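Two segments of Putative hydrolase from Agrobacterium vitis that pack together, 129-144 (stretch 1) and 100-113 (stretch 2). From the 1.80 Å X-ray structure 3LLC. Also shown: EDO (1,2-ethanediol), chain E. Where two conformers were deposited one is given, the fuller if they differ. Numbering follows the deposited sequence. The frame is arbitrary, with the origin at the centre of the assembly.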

# COMPACT_ATOMS: atom_id res chain seq x y z
N ALA A 129 -8.79 16.05 -1.35
CA ALA A 129 -10.19 16.43 -1.71
C ALA A 129 -11.02 16.94 -0.52
O ALA A 129 -12.09 17.52 -0.73
CB ALA A 129 -10.92 15.24 -2.38
N ARG A 130 -10.55 16.73 0.71
CA ARG A 130 -11.33 17.13 1.89
C ARG A 130 -11.07 18.55 2.34
O ARG A 130 -9.98 19.08 2.13
CB ARG A 130 -11.07 16.18 3.07
CG ARG A 130 -11.32 14.77 2.70
CD ARG A 130 -11.77 13.90 3.82
NE ARG A 130 -10.75 13.70 4.83
CZ ARG A 130 -10.63 12.60 5.59
NH1 ARG A 130 -11.44 11.55 5.44
NH2 ARG A 130 -9.67 12.55 6.50
N HIS A 131 -12.08 19.14 2.97
CA HIS A 131 -11.99 20.46 3.59
C HIS A 131 -11.33 20.36 4.96
O HIS A 131 -10.35 21.05 5.24
CB HIS A 131 -13.40 21.06 3.77
CG HIS A 131 -14.04 21.53 2.49
ND1 HIS A 131 -15.03 22.50 2.47
CD2 HIS A 131 -13.83 21.17 1.20
CE1 HIS A 131 -15.40 22.71 1.23
NE2 HIS A 131 -14.70 21.92 0.44
N ASP A 132 -11.87 19.49 5.82
CA ASP A 132 -11.34 19.28 7.17
C ASP A 132 -10.31 18.15 7.15
O ASP A 132 -10.68 16.97 7.15
CB ASP A 132 -12.48 18.95 8.15
N ASN A 133 -9.02 18.52 7.11
CA ASN A 133 -7.96 17.53 7.22
C ASN A 133 -7.01 17.79 8.38
O ASN A 133 -6.10 18.63 8.30
CB ASN A 133 -7.20 17.36 5.92
CG ASN A 133 -6.52 16.01 5.83
OD1 ASN A 133 -6.81 15.09 6.61
ND2 ASN A 133 -5.61 15.90 4.89
N PRO A 134 -7.22 17.04 9.48
CA PRO A 134 -6.27 17.14 10.59
C PRO A 134 -4.90 16.47 10.27
O PRO A 134 -3.92 16.74 10.96
CB PRO A 134 -6.97 16.41 11.74
CG PRO A 134 -7.95 15.48 11.09
CD PRO A 134 -8.18 15.94 9.67
N THR A 135 -4.85 15.65 9.22
CA THR A 135 -3.61 14.96 8.85
C THR A 135 -2.98 15.44 7.53
O THR A 135 -3.55 15.28 6.46
CB THR A 135 -3.84 13.44 8.74
OG1 THR A 135 -4.35 12.94 9.99
CG2 THR A 135 -2.50 12.72 8.40
N GLN A 136 -1.78 16.03 7.64
CA GLN A 136 -0.97 16.40 6.49
C GLN A 136 -0.03 15.23 6.16
O GLN A 136 0.61 14.71 7.05
CB GLN A 136 -0.13 17.65 6.79
CG GLN A 136 -0.80 18.76 7.63
CD GLN A 136 -2.20 19.16 7.14
OE1 GLN A 136 -2.53 19.01 5.97
NE2 GLN A 136 -3.02 19.68 8.05
N VAL A 137 0.06 14.85 4.90
CA VAL A 137 1.05 13.83 4.45
C VAL A 137 2.35 14.55 4.10
O VAL A 137 2.38 15.40 3.19
CB VAL A 137 0.52 13.00 3.27
CG1 VAL A 137 1.64 12.07 2.69
CG2 VAL A 137 -0.68 12.17 3.72
N SER A 138 3.41 14.28 4.88
CA SER A 138 4.68 14.98 4.72
C SER A 138 5.68 14.28 3.81
O SER A 138 6.68 14.89 3.43
CB SER A 138 5.33 15.26 6.08
OG SER A 138 5.47 14.08 6.83
N GLY A 139 5.41 13.03 3.45
CA GLY A 139 6.25 12.27 2.52
C GLY A 139 5.70 10.89 2.24
O GLY A 139 4.82 10.40 2.97
N MSE A 140 6.22 10.25 1.19
CA MSE A 140 5.75 8.92 0.79
C MSE A 140 6.96 8.11 0.30
O MSE A 140 7.78 8.60 -0.49
CB MSE A 140 4.67 8.99 -0.32
CG MSE A 140 3.36 9.76 0.05
SE MSE A 140 2.23 10.06 -1.55
CE MSE A 140 3.14 8.68 -2.63
N VAL A 141 7.07 6.87 0.81
CA VAL A 141 8.13 5.95 0.41
C VAL A 141 7.37 4.75 -0.22
O VAL A 141 6.49 4.17 0.43
CB VAL A 141 9.01 5.52 1.57
CG1 VAL A 141 9.99 4.41 1.11
CG2 VAL A 141 9.81 6.74 2.19
N LEU A 142 7.63 4.47 -1.49
CA LEU A 142 6.88 3.43 -2.24
C LEU A 142 7.86 2.32 -2.65
O LEU A 142 8.90 2.61 -3.21
CB LEU A 142 6.22 4.06 -3.46
CG LEU A 142 5.29 5.26 -3.22
CD1 LEU A 142 4.75 5.81 -4.55
CD2 LEU A 142 4.17 4.81 -2.28
N ILE A 143 7.54 1.06 -2.32
CA ILE A 143 8.42 -0.09 -2.52
C ILE A 143 7.75 -0.98 -3.58
O ILE A 143 6.68 -1.50 -3.32
CB ILE A 143 8.62 -0.86 -1.21
CG1 ILE A 143 9.21 0.08 -0.12
CG2 ILE A 143 9.51 -2.13 -1.42
CD1 ILE A 143 8.56 0.01 1.17
N ALA A 144 8.37 -1.12 -4.75
CA ALA A 144 7.81 -1.87 -5.89
C ALA A 144 6.33 -1.56 -6.09
O ALA A 144 5.50 -2.45 -6.18
CB ALA A 144 8.05 -3.41 -5.71
C1 EDO E . -2.22 15.76 2.22
O1 EDO E . -1.27 16.42 3.05
C2 EDO E . -3.60 16.01 2.80
O2 EDO E . -3.76 17.36 3.24
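Stretch 2, residues 100-113: LDHFKPEKAILVGS

Neighbouring parallel strands join their backbones by a ladder of hydrogen bonds and leave most side chains to the two faces of the sheet; this pair follows the rule but for one extra residue, Ser138, between Val137, paired with Ala108, and Met140, paired with Leu110. Leu110, in the extended run 107-113, is buried against strand 136-143: its CG lies 4.0 Å from Val137 CG1, and its CB 4.0 Å from CG of the selenomethionine Met140. On the other face Val111 CG1 meets Ile143 CD1 at 3.9 Å. Gly112 pairs with Leu142 (CA to CA 4.9 Å) and carries no side chain where Leu142 CD2 lies.

The strands run in the same direction, with axes crossing at -41° and approaching to 4.6 Å. Leu110 N donates to Gly139 O (3.0 Å), Val141 N to Leu110 O (2.9 Å), Gly112 N to Val141 O (2.9 Å) and Ile143 N to Gly112 O (2.9 Å). Towards the start of the strands, Ala108 N bonds Gln136 O and Ala108 O accepts from Ser138 N, both at 2.9 Å.

Before the strand, stretch 2 leaves a helix at Lys104, whose phi is positive. Thr135 OG1 donates to Pro105 O (2.8 Å), while its CG2 touches Ala108 CB (3.8 Å). At the polar edge, helical Asp101 forms a two-pronged salt bridge with Arg130: NH2 to OD1 2.8 Å, NH1 to OD2 3.0 Å.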

# COMPACT_ATOMS: atom_id res chain seq x y z
N LEU A 100 -6.59 5.87 9.49
CA LEU A 100 -5.98 7.19 9.65
C LEU A 100 -6.91 8.16 10.40
O LEU A 100 -6.44 8.87 11.32
CB LEU A 100 -5.52 7.76 8.30
CG LEU A 100 -4.61 8.99 8.35
CD1 LEU A 100 -3.19 8.61 8.74
CD2 LEU A 100 -4.62 9.67 7.00
N ASP A 101 -8.20 8.19 10.07
CA ASP A 101 -9.16 9.07 10.74
C ASP A 101 -9.45 8.68 12.20
O ASP A 101 -9.91 9.52 13.01
CB ASP A 101 -10.48 9.14 9.96
CG ASP A 101 -10.34 9.83 8.58
OD1 ASP A 101 -9.29 10.48 8.31
OD2 ASP A 101 -11.28 9.72 7.75
N HIS A 102 -9.19 7.42 12.55
CA HIS A 102 -9.40 6.97 13.93
C HIS A 102 -8.30 7.56 14.84
O HIS A 102 -8.57 7.98 15.94
CB HIS A 102 -9.40 5.44 13.99
CG HIS A 102 -9.69 4.87 15.36
ND1 HIS A 102 -10.97 4.73 15.85
CD2 HIS A 102 -8.86 4.39 16.32
CE1 HIS A 102 -10.91 4.22 17.07
NE2 HIS A 102 -9.65 3.99 17.37
N PHE A 103 -7.05 7.54 14.38
CA PHE A 103 -5.89 7.95 15.16
C PHE A 103 -5.48 9.41 14.96
O PHE A 103 -4.89 10.01 15.85
CB PHE A 103 -4.72 7.02 14.83
CG PHE A 103 -4.94 5.60 15.30
CD1 PHE A 103 -4.94 5.31 16.66
CD2 PHE A 103 -5.16 4.58 14.39
CE1 PHE A 103 -5.16 4.01 17.10
CE2 PHE A 103 -5.37 3.28 14.83
CZ PHE A 103 -5.36 3.00 16.19
N LYS A 104 -5.80 9.97 13.79
CA LYS A 104 -5.59 11.41 13.47
C LYS A 104 -4.20 11.95 13.78
O LYS A 104 -4.07 12.93 14.49
CB LYS A 104 -6.60 12.27 14.24
CG LYS A 104 -8.03 12.08 13.83
CD LYS A 104 -8.96 12.90 14.73
CE LYS A 104 -10.27 13.23 14.02
NZ LYS A 104 -10.90 12.06 13.33
N PRO A 105 -3.15 11.31 13.27
CA PRO A 105 -1.81 11.86 13.49
C PRO A 105 -1.70 13.24 12.83
O PRO A 105 -2.34 13.50 11.80
CB PRO A 105 -0.91 10.83 12.80
CG PRO A 105 -1.78 10.25 11.74
CD PRO A 105 -3.12 10.15 12.38
N GLU A 106 -0.93 14.14 13.45
CA GLU A 106 -0.74 15.49 12.89
C GLU A 106 -0.04 15.47 11.53
O GLU A 106 -0.46 16.16 10.60
CB GLU A 106 0.02 16.40 13.87
CG GLU A 106 -0.60 16.48 15.25
CD GLU A 106 -0.04 17.63 16.09
OE1 GLU A 106 0.76 18.46 15.58
OE2 GLU A 106 -0.41 17.68 17.28
N LYS A 107 0.97 14.61 11.39
CA LYS A 107 1.75 14.47 10.16
C LYS A 107 1.90 12.97 9.92
O LYS A 107 2.10 12.21 10.87
CB LYS A 107 3.15 15.10 10.31
CG LYS A 107 3.19 16.62 10.22
CD LYS A 107 4.63 17.19 10.30
N ALA A 108 1.75 12.55 8.67
CA ALA A 108 1.89 11.15 8.28
C ALA A 108 2.92 10.97 7.17
O ALA A 108 2.95 11.77 6.19
CB ALA A 108 0.54 10.58 7.80
N ILE A 109 3.70 9.89 7.27
CA ILE A 109 4.57 9.44 6.20
C ILE A 109 3.99 8.11 5.72
O ILE A 109 3.83 7.17 6.52
CB ILE A 109 6.05 9.28 6.65
CG1 ILE A 109 6.66 10.61 7.11
CG2 ILE A 109 6.89 8.62 5.50
CD1 ILE A 109 7.91 10.47 7.98
N LEU A 110 3.60 8.03 4.45
CA LEU A 110 2.95 6.82 3.92
C LEU A 110 4.04 5.91 3.38
O LEU A 110 4.88 6.35 2.57
CB LEU A 110 1.96 7.15 2.79
CG LEU A 110 0.86 8.16 3.14
CD1 LEU A 110 -0.12 8.38 1.91
CD2 LEU A 110 0.09 7.72 4.43
N VAL A 111 4.05 4.65 3.82
CA VAL A 111 5.03 3.71 3.35
C VAL A 111 4.27 2.55 2.70
O VAL A 111 3.67 1.72 3.41
CB VAL A 111 5.92 3.19 4.53
CG1 VAL A 111 7.05 2.32 3.95
CG2 VAL A 111 6.52 4.39 5.37
N GLY A 112 4.24 2.53 1.37
CA GLY A 112 3.35 1.64 0.59
C GLY A 112 4.13 0.65 -0.24
O GLY A 112 4.96 1.04 -1.06
N SER A 113 3.82 -0.64 -0.06
CA SER A 113 4.49 -1.74 -0.75
C SER A 113 3.52 -2.41 -1.74
O SER A 113 2.41 -2.85 -1.35
CB SER A 113 4.95 -2.79 0.27
OG SER A 113 5.53 -3.90 -0.42
O HOH W 1 -7.08 12.36 9.97